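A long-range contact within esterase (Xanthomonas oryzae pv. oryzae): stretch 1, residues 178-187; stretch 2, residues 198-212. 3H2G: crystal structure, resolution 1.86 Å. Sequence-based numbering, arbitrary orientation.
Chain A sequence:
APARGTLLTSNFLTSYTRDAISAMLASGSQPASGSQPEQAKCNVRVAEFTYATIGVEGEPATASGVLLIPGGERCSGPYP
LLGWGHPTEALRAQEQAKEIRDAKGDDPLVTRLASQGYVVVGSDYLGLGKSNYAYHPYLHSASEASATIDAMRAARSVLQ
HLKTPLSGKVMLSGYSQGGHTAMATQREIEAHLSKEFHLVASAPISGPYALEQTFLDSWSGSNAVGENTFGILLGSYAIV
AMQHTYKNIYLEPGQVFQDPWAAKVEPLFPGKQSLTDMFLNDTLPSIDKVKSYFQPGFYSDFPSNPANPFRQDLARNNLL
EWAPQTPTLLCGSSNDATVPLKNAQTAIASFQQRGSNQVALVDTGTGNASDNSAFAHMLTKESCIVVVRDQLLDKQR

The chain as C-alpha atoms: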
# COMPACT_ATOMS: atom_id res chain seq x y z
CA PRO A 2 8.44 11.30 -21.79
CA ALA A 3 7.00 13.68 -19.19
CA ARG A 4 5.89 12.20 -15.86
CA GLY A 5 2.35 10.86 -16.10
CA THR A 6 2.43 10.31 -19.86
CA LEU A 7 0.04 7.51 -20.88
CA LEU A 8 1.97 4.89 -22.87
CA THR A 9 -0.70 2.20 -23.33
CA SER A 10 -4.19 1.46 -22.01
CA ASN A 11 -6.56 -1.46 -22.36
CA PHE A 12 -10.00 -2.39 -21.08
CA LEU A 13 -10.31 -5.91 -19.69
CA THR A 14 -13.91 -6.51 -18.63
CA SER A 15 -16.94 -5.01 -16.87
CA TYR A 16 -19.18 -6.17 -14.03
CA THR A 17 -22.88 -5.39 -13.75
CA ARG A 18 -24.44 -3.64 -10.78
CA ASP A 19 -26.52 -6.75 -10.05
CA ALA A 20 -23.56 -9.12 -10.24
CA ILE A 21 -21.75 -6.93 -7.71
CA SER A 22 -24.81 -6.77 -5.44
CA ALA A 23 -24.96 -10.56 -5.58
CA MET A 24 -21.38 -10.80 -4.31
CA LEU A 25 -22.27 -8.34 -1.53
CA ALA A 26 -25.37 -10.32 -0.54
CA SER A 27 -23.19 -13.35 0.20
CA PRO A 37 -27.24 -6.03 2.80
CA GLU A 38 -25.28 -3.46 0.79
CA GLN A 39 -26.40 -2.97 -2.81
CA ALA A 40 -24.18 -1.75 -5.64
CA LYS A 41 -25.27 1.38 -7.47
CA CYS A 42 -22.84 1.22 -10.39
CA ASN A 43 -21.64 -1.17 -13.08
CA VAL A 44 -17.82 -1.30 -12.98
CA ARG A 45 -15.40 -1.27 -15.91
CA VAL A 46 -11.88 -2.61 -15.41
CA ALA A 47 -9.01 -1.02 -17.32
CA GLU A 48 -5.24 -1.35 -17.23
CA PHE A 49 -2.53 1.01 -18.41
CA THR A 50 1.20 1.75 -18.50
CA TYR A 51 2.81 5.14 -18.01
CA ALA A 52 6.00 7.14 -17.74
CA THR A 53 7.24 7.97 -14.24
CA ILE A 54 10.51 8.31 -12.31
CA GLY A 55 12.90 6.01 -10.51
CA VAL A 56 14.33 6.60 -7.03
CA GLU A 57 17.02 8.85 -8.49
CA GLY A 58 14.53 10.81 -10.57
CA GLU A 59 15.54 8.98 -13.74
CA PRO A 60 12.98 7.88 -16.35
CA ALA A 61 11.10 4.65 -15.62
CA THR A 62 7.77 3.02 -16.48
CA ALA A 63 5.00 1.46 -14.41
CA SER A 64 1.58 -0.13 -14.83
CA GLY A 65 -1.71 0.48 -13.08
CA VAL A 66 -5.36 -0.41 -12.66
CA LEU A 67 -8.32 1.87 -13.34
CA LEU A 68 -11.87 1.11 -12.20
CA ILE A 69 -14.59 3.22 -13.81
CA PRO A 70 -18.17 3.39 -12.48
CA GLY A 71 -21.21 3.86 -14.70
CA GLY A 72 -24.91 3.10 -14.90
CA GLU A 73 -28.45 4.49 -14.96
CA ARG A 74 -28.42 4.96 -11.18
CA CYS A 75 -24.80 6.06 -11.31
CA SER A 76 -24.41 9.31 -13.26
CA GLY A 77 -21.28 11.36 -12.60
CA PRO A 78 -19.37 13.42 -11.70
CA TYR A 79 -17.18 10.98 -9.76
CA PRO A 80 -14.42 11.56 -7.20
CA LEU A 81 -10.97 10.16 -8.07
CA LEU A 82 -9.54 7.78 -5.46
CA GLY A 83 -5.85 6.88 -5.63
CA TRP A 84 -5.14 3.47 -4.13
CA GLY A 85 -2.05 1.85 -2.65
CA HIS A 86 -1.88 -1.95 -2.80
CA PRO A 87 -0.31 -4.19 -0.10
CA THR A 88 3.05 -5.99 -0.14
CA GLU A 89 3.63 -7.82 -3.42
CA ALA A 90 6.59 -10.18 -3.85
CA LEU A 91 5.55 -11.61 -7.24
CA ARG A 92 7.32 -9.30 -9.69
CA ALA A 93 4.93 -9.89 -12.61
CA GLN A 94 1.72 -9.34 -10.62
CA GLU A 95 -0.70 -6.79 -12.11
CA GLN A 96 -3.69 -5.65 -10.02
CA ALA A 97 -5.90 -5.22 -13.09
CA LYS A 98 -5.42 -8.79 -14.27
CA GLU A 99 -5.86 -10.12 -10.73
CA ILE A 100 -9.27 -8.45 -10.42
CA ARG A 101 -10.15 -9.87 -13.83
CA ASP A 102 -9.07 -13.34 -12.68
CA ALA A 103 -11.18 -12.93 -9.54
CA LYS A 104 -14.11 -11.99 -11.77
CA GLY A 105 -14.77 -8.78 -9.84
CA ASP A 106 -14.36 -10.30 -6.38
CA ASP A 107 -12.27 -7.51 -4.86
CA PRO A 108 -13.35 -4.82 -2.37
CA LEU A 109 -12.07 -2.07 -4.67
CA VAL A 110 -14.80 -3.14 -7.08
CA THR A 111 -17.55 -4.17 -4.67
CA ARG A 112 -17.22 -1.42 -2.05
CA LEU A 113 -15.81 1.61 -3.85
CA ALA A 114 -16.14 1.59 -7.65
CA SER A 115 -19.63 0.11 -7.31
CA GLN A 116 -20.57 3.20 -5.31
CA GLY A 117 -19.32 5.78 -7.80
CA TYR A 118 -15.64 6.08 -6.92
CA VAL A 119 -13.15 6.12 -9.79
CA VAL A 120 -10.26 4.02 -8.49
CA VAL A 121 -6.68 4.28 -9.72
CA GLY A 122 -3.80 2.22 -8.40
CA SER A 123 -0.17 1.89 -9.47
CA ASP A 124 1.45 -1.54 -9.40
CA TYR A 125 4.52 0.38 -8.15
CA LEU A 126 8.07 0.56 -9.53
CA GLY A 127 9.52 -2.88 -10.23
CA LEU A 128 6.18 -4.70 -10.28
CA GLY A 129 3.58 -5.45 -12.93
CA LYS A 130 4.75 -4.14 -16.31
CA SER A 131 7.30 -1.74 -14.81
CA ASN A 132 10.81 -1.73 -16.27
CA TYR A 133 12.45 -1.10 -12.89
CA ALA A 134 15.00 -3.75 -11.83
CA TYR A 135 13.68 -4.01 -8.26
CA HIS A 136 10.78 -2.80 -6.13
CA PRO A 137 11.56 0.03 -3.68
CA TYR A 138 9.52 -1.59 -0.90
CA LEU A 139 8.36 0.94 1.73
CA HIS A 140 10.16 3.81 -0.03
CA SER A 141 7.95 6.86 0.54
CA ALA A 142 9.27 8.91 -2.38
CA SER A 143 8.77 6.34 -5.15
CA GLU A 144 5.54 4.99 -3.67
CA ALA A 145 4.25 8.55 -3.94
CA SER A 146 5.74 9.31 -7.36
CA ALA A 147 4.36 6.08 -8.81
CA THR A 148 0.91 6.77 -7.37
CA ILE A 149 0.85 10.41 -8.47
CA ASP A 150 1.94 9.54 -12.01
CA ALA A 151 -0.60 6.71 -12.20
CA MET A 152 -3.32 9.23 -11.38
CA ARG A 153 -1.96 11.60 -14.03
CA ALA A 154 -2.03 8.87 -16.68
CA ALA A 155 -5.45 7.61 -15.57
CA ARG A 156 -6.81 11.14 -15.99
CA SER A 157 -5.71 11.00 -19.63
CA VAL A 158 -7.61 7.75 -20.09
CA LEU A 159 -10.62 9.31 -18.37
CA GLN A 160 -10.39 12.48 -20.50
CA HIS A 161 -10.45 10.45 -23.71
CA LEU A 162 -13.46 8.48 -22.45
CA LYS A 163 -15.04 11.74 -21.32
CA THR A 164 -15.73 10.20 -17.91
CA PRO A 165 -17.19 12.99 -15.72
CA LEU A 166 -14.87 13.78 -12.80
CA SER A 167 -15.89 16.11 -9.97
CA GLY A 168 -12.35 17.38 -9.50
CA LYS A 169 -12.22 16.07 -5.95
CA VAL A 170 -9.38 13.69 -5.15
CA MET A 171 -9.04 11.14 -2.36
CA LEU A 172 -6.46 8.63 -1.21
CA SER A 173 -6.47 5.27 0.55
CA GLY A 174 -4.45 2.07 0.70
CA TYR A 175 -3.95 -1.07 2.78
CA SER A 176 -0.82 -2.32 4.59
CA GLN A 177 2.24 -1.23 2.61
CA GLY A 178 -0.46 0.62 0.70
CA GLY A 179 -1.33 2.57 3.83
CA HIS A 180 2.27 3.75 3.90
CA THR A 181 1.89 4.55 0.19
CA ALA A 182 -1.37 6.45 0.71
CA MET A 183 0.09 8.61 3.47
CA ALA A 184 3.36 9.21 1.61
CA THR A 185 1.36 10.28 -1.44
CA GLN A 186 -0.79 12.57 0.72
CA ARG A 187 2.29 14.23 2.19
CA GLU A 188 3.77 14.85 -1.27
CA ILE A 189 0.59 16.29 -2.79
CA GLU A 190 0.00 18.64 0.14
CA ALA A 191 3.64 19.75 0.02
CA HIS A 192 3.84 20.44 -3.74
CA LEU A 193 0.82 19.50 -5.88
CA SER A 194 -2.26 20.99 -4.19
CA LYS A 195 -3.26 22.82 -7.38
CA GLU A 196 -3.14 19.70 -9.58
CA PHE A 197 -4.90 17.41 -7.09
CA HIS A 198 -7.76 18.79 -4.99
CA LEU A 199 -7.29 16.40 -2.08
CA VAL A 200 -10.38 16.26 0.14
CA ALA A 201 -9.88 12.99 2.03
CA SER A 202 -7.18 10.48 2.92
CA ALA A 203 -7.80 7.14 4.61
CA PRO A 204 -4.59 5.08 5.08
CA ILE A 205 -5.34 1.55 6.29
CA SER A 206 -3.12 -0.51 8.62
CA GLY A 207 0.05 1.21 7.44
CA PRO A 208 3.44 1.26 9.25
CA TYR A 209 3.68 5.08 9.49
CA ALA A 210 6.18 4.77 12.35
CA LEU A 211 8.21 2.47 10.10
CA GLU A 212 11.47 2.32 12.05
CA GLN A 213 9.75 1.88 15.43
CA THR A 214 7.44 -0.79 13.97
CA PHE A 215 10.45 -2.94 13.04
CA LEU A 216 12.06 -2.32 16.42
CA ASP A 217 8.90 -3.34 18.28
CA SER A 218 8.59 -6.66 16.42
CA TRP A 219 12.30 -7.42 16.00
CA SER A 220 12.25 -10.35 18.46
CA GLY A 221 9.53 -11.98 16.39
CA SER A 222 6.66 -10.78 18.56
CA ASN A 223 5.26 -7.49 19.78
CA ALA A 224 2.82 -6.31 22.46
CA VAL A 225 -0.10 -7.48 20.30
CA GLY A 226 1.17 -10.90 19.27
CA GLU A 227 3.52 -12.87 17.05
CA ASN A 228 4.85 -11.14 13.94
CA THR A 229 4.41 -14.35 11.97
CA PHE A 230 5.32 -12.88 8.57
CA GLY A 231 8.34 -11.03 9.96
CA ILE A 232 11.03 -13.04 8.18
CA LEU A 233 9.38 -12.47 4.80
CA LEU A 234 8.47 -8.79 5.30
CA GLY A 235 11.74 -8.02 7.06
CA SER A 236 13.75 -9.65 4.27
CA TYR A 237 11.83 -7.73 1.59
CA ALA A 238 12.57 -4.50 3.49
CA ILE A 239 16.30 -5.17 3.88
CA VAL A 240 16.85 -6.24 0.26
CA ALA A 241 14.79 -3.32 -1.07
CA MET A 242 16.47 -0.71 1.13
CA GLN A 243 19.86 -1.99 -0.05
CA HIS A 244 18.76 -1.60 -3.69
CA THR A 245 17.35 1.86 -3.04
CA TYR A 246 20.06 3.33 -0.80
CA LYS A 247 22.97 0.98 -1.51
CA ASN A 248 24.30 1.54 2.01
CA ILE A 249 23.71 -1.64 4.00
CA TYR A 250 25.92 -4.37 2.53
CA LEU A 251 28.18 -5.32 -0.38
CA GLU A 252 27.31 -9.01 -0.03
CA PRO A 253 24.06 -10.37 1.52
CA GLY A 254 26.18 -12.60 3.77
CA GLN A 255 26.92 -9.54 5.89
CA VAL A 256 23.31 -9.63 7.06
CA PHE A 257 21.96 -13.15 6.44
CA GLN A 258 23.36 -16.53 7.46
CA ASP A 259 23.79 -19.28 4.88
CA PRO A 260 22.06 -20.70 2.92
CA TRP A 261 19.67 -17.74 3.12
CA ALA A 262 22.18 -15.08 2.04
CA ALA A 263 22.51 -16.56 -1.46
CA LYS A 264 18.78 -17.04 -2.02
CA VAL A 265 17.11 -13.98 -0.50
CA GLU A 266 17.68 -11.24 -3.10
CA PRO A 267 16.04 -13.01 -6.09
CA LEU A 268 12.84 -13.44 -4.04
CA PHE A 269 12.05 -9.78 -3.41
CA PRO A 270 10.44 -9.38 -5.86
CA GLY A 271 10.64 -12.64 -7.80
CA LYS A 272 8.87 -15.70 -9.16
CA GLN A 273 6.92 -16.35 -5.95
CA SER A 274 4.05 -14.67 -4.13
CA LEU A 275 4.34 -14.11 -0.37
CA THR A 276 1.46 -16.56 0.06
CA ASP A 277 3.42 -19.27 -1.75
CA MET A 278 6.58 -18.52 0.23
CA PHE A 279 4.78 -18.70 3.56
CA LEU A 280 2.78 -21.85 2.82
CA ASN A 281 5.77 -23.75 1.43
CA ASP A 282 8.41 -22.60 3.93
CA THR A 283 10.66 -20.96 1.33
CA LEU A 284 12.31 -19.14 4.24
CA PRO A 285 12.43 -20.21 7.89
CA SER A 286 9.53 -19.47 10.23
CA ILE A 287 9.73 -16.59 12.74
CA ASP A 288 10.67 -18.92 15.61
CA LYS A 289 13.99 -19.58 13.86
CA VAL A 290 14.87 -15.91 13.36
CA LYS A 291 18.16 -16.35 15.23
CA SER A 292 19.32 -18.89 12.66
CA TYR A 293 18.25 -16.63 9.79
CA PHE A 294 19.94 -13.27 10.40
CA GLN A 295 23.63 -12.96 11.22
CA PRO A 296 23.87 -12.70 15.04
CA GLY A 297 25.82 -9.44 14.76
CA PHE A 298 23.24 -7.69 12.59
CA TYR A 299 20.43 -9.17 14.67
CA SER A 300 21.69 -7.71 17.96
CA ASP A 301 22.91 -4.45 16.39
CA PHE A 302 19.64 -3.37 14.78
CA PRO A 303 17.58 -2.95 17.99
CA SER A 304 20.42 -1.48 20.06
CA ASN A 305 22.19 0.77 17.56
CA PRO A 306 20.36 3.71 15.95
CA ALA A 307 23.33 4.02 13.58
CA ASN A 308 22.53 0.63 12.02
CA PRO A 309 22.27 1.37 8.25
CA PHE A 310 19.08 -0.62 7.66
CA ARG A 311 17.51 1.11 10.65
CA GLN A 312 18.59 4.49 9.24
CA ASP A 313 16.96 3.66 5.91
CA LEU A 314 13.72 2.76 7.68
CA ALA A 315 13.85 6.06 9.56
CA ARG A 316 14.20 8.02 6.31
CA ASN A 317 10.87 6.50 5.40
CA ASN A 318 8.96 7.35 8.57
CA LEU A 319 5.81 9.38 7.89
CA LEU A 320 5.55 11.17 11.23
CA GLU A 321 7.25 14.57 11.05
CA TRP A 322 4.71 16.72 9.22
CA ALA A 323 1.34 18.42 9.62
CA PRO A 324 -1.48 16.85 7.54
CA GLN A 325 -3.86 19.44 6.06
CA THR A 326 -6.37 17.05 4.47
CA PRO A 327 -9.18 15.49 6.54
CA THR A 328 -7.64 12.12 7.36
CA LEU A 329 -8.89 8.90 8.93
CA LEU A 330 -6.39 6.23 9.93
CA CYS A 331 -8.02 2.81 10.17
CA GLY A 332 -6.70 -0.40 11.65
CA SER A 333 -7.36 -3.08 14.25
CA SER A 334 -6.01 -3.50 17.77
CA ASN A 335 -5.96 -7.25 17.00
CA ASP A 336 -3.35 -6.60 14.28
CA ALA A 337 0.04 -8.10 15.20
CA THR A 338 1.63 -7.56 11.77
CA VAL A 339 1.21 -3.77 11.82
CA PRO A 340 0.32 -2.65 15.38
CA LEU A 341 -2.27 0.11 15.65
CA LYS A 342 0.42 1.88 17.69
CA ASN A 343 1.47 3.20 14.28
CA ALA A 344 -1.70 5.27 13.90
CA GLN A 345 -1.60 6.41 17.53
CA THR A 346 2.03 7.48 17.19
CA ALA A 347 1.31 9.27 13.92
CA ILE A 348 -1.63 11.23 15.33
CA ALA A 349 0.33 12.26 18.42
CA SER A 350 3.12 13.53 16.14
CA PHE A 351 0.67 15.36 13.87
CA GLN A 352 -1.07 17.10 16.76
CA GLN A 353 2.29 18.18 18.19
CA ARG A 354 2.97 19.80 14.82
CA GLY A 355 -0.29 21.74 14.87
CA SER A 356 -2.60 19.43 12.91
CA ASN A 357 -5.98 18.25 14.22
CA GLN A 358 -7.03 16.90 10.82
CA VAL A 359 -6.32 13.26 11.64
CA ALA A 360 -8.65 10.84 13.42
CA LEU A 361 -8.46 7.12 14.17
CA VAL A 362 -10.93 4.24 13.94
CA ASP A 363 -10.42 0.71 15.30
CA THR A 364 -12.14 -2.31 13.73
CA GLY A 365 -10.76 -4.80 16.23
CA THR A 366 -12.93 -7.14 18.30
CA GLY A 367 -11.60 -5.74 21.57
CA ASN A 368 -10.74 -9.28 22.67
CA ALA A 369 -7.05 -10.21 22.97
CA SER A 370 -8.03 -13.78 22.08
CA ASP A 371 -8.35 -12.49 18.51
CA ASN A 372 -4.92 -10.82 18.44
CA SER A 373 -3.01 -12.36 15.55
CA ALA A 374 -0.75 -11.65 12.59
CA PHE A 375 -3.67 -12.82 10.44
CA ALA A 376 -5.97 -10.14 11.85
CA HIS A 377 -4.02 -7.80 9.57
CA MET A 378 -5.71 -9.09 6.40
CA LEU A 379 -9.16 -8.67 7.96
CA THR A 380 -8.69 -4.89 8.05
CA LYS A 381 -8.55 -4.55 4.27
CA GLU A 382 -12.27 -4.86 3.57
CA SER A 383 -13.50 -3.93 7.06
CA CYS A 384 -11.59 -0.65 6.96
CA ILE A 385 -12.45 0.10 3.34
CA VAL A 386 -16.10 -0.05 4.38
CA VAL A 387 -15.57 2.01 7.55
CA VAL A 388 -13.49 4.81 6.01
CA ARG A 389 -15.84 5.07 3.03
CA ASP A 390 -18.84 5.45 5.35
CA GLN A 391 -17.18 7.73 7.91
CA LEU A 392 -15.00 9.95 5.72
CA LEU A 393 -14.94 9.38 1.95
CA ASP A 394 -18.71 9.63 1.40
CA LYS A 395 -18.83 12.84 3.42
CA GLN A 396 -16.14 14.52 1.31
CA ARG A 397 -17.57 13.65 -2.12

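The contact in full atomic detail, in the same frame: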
# COMPACT_ATOMS: atom_id res chain seq x y z
N GLY A 178 0.34 -0.38 1.39
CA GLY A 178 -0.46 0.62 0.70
C GLY A 178 -0.89 1.76 1.59
O GLY A 178 -1.19 2.85 1.10
N GLY A 179 -0.95 1.52 2.90
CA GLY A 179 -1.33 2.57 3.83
C GLY A 179 -0.17 3.53 3.93
O GLY A 179 -0.34 4.74 4.09
N HIS A 180 1.04 2.97 3.86
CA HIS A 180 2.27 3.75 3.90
C HIS A 180 2.29 4.56 2.60
O HIS A 180 2.59 5.75 2.59
CB HIS A 180 3.47 2.80 3.98
CG HIS A 180 4.81 3.48 4.00
ND1 HIS A 180 5.42 3.89 5.17
CD2 HIS A 180 5.65 3.81 3.00
CE1 HIS A 180 6.58 4.44 4.88
NE2 HIS A 180 6.75 4.41 3.57
N THR A 181 1.94 3.90 1.50
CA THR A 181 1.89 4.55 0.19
C THR A 181 0.88 5.70 0.17
O THR A 181 1.18 6.81 -0.30
CB THR A 181 1.47 3.54 -0.91
OG1 THR A 181 2.48 2.54 -1.05
CG2 THR A 181 1.26 4.25 -2.24
N ALA A 182 -0.32 5.44 0.67
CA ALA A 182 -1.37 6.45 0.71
C ALA A 182 -0.92 7.69 1.47
O ALA A 182 -1.08 8.82 0.99
CB ALA A 182 -2.64 5.88 1.34
N MET A 183 -0.36 7.49 2.65
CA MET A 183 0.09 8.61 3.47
C MET A 183 1.27 9.34 2.84
O MET A 183 1.34 10.58 2.90
CB MET A 183 0.47 8.13 4.88
CG MET A 183 0.83 9.28 5.82
SD MET A 183 1.14 8.78 7.53
CE MET A 183 -0.54 8.57 8.12
N ALA A 184 2.20 8.60 2.25
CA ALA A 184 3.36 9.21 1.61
C ALA A 184 2.91 10.06 0.43
O ALA A 184 3.47 11.13 0.16
CB ALA A 184 4.34 8.13 1.14
N THR A 185 1.90 9.57 -0.28
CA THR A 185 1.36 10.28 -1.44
C THR A 185 0.64 11.54 -0.95
O THR A 185 0.73 12.61 -1.56
CB THR A 185 0.37 9.39 -2.22
OG1 THR A 185 1.05 8.22 -2.69
CG2 THR A 185 -0.21 10.15 -3.41
N GLN A 186 -0.08 11.42 0.16
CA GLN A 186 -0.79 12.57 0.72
C GLN A 186 0.20 13.66 1.11
O GLN A 186 -0.01 14.84 0.83
CB GLN A 186 -1.59 12.15 1.95
CG GLN A 186 -2.18 13.33 2.70
CD GLN A 186 -2.86 12.93 3.99
OE1 GLN A 186 -2.85 11.75 4.37
NE2 GLN A 186 -3.45 13.90 4.68
N ARG A 187 1.29 13.27 1.76
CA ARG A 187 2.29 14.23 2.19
C ARG A 187 2.89 14.98 1.01
O ARG A 187 3.08 16.20 1.07
CB ARG A 187 3.41 13.52 2.97
CG ARG A 187 4.46 14.48 3.53
CD ARG A 187 5.52 13.75 4.34
NE ARG A 187 6.28 12.81 3.52
CZ ARG A 187 7.31 12.10 3.97
NH1 ARG A 187 7.69 12.21 5.24
NH2 ARG A 187 7.95 11.27 3.16
N HIS A 198 -6.95 18.22 -6.06
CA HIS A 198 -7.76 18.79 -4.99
C HIS A 198 -8.08 17.67 -4.02
O HIS A 198 -9.12 17.02 -4.11
CB HIS A 198 -9.06 19.39 -5.57
CG HIS A 198 -10.00 19.92 -4.53
ND1 HIS A 198 -9.57 20.42 -3.32
CD2 HIS A 198 -11.35 20.06 -4.54
CE1 HIS A 198 -10.61 20.85 -2.62
NE2 HIS A 198 -11.70 20.64 -3.34
N LEU A 199 -7.17 17.46 -3.08
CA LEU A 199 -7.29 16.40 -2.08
C LEU A 199 -8.29 16.77 -0.98
O LEU A 199 -8.09 17.75 -0.26
CB LEU A 199 -5.90 16.14 -1.48
CG LEU A 199 -5.66 14.88 -0.65
CD1 LEU A 199 -6.01 13.63 -1.45
CD2 LEU A 199 -4.19 14.85 -0.25
N VAL A 200 -9.35 15.99 -0.86
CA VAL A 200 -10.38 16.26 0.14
C VAL A 200 -10.51 15.19 1.22
O VAL A 200 -11.22 15.39 2.21
CB VAL A 200 -11.76 16.45 -0.52
CG1 VAL A 200 -11.73 17.65 -1.46
CG2 VAL A 200 -12.16 15.19 -1.27
N ALA A 201 -9.82 14.07 1.05
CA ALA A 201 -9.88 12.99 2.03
C ALA A 201 -8.77 11.98 1.83
O ALA A 201 -8.40 11.65 0.70
CB ALA A 201 -11.24 12.28 1.93
N SER A 202 -8.24 11.48 2.94
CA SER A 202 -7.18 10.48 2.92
C SER A 202 -7.51 9.46 4.00
O SER A 202 -7.80 9.84 5.14
CB SER A 202 -5.82 11.13 3.23
OG SER A 202 -4.79 10.16 3.21
N ALA A 203 -7.49 8.18 3.65
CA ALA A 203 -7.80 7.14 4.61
C ALA A 203 -6.82 5.96 4.56
O ALA A 203 -7.15 4.89 4.04
CB ALA A 203 -9.24 6.63 4.40
N PRO A 204 -5.60 6.15 5.08
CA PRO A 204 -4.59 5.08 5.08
C PRO A 204 -5.10 3.95 5.97
O PRO A 204 -5.65 4.19 7.04
CB PRO A 204 -3.36 5.76 5.68
CG PRO A 204 -3.55 7.21 5.34
CD PRO A 204 -5.02 7.41 5.59
N ILE A 205 -4.89 2.71 5.53
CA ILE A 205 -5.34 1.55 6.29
C ILE A 205 -4.20 0.62 6.74
O ILE A 205 -3.42 0.15 5.93
CB ILE A 205 -6.34 0.71 5.45
CG1 ILE A 205 -7.53 1.58 5.05
CG2 ILE A 205 -6.80 -0.51 6.24
CD1 ILE A 205 -8.42 0.93 3.99
N SER A 206 -4.13 0.39 8.04
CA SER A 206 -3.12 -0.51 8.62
C SER A 206 -1.70 -0.32 8.08
O SER A 206 -1.00 -1.30 7.81
CB SER A 206 -3.56 -1.96 8.41
OG SER A 206 -4.88 -2.15 8.91
N GLY A 207 -1.28 0.93 7.94
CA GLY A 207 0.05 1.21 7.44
C GLY A 207 1.09 1.44 8.53
O GLY A 207 0.76 1.92 9.61
N PRO A 208 2.36 1.09 8.27
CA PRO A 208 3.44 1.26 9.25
C PRO A 208 4.03 2.67 9.17
O PRO A 208 5.18 2.84 8.77
CB PRO A 208 4.43 0.19 8.84
CG PRO A 208 4.31 0.20 7.35
CD PRO A 208 2.82 0.27 7.13
N TYR A 209 3.24 3.68 9.54
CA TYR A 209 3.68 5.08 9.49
C TYR A 209 4.93 5.32 10.33
O TYR A 209 5.81 6.10 9.94
CB TYR A 209 2.54 5.99 9.95
CG TYR A 209 1.18 5.52 9.48
CD1 TYR A 209 0.93 5.33 8.12
CD2 TYR A 209 0.18 5.17 10.39
CE1 TYR A 209 -0.28 4.80 7.68
CE2 TYR A 209 -1.03 4.63 9.96
CZ TYR A 209 -1.25 4.44 8.60
OH TYR A 209 -2.42 3.85 8.18
N ALA A 210 5.00 4.67 11.48
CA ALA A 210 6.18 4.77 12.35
C ALA A 210 6.97 3.53 11.94
O ALA A 210 7.09 2.57 12.69
CB ALA A 210 5.77 4.70 13.81
N LEU A 211 7.48 3.58 10.71
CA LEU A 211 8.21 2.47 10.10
C LEU A 211 9.36 1.92 10.92
O LEU A 211 9.39 0.72 11.22
CB LEU A 211 8.71 2.88 8.71
CG LEU A 211 9.32 1.77 7.86
CD1 LEU A 211 8.31 0.64 7.69
CD2 LEU A 211 9.75 2.31 6.51
N GLU A 212 10.32 2.77 11.27
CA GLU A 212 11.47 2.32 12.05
C GLU A 212 11.06 1.70 13.39
O GLU A 212 11.52 0.61 13.75
CB GLU A 212 12.42 3.50 12.31
CG GLU A 212 13.55 3.17 13.28
CD GLU A 212 14.34 4.40 13.69
OE1 GLU A 212 13.78 5.51 13.62
OE2 GLU A 212 15.51 4.25 14.09

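How do the two backbones run past each other? Residues 178-187 belong to a helix, and the strand that includes Leu-199 to Ser-202 lies against it, nearly antiparallel: the N-to-C directions differ by 152°, and the axes approach to 6.4 Å. Beyond the strand the chain turns through Gly-207, where the CA atoms of the two stretches are nearest: Gly-179 CA lies 4.1 Å from Gly-207 CA.

Why can the chains come so close there? Both residues are glycines. A CB on Gly-179 would point toward the second stretch and lie 2.6 Å from Ile-205 O, while one on Gly-207 would lie 2.8 Å from Gly-179 C; either would clash. The turn is also braced from within, since Gly-207 N donates a hydrogen bond to Tyr-209 OH at 3.1 Å.

What does the Tyr-209 ring meet on the helix? Met-183 reaches it with an extended t, t start to its side chain. Its methyl sits over one ring face in a CH-pi contact, CE being 3.7 Å from the centroid, while Met-183 SD approaches obliquely, 3.5 Å from Tyr-209 CD1. The polarizable thioether suits the aromatic surface. Pro-204 adds apolar packing, its CG lying 4.1 Å from Met-183 CB and 4.3 Å from Ala-182 CB.

Where does polar chemistry join the stretches? The single hydrogen bond between them runs from Ser-202 OG to Gln-186 OE1, at 2.8 Å. It pairs two buried polar groups, and the glutamine's NE2 is satisfied elsewhere in the structure. The aliphatic part of the same side chain packs against leucine, with Gln-186 CG 3.9 Å from Leu-199 CD2. His-180 is less fully matched: its ND1 lies 3.8 Å from Pro-208 O, near the ring plane, but has no hydrogen-bond partner in the model.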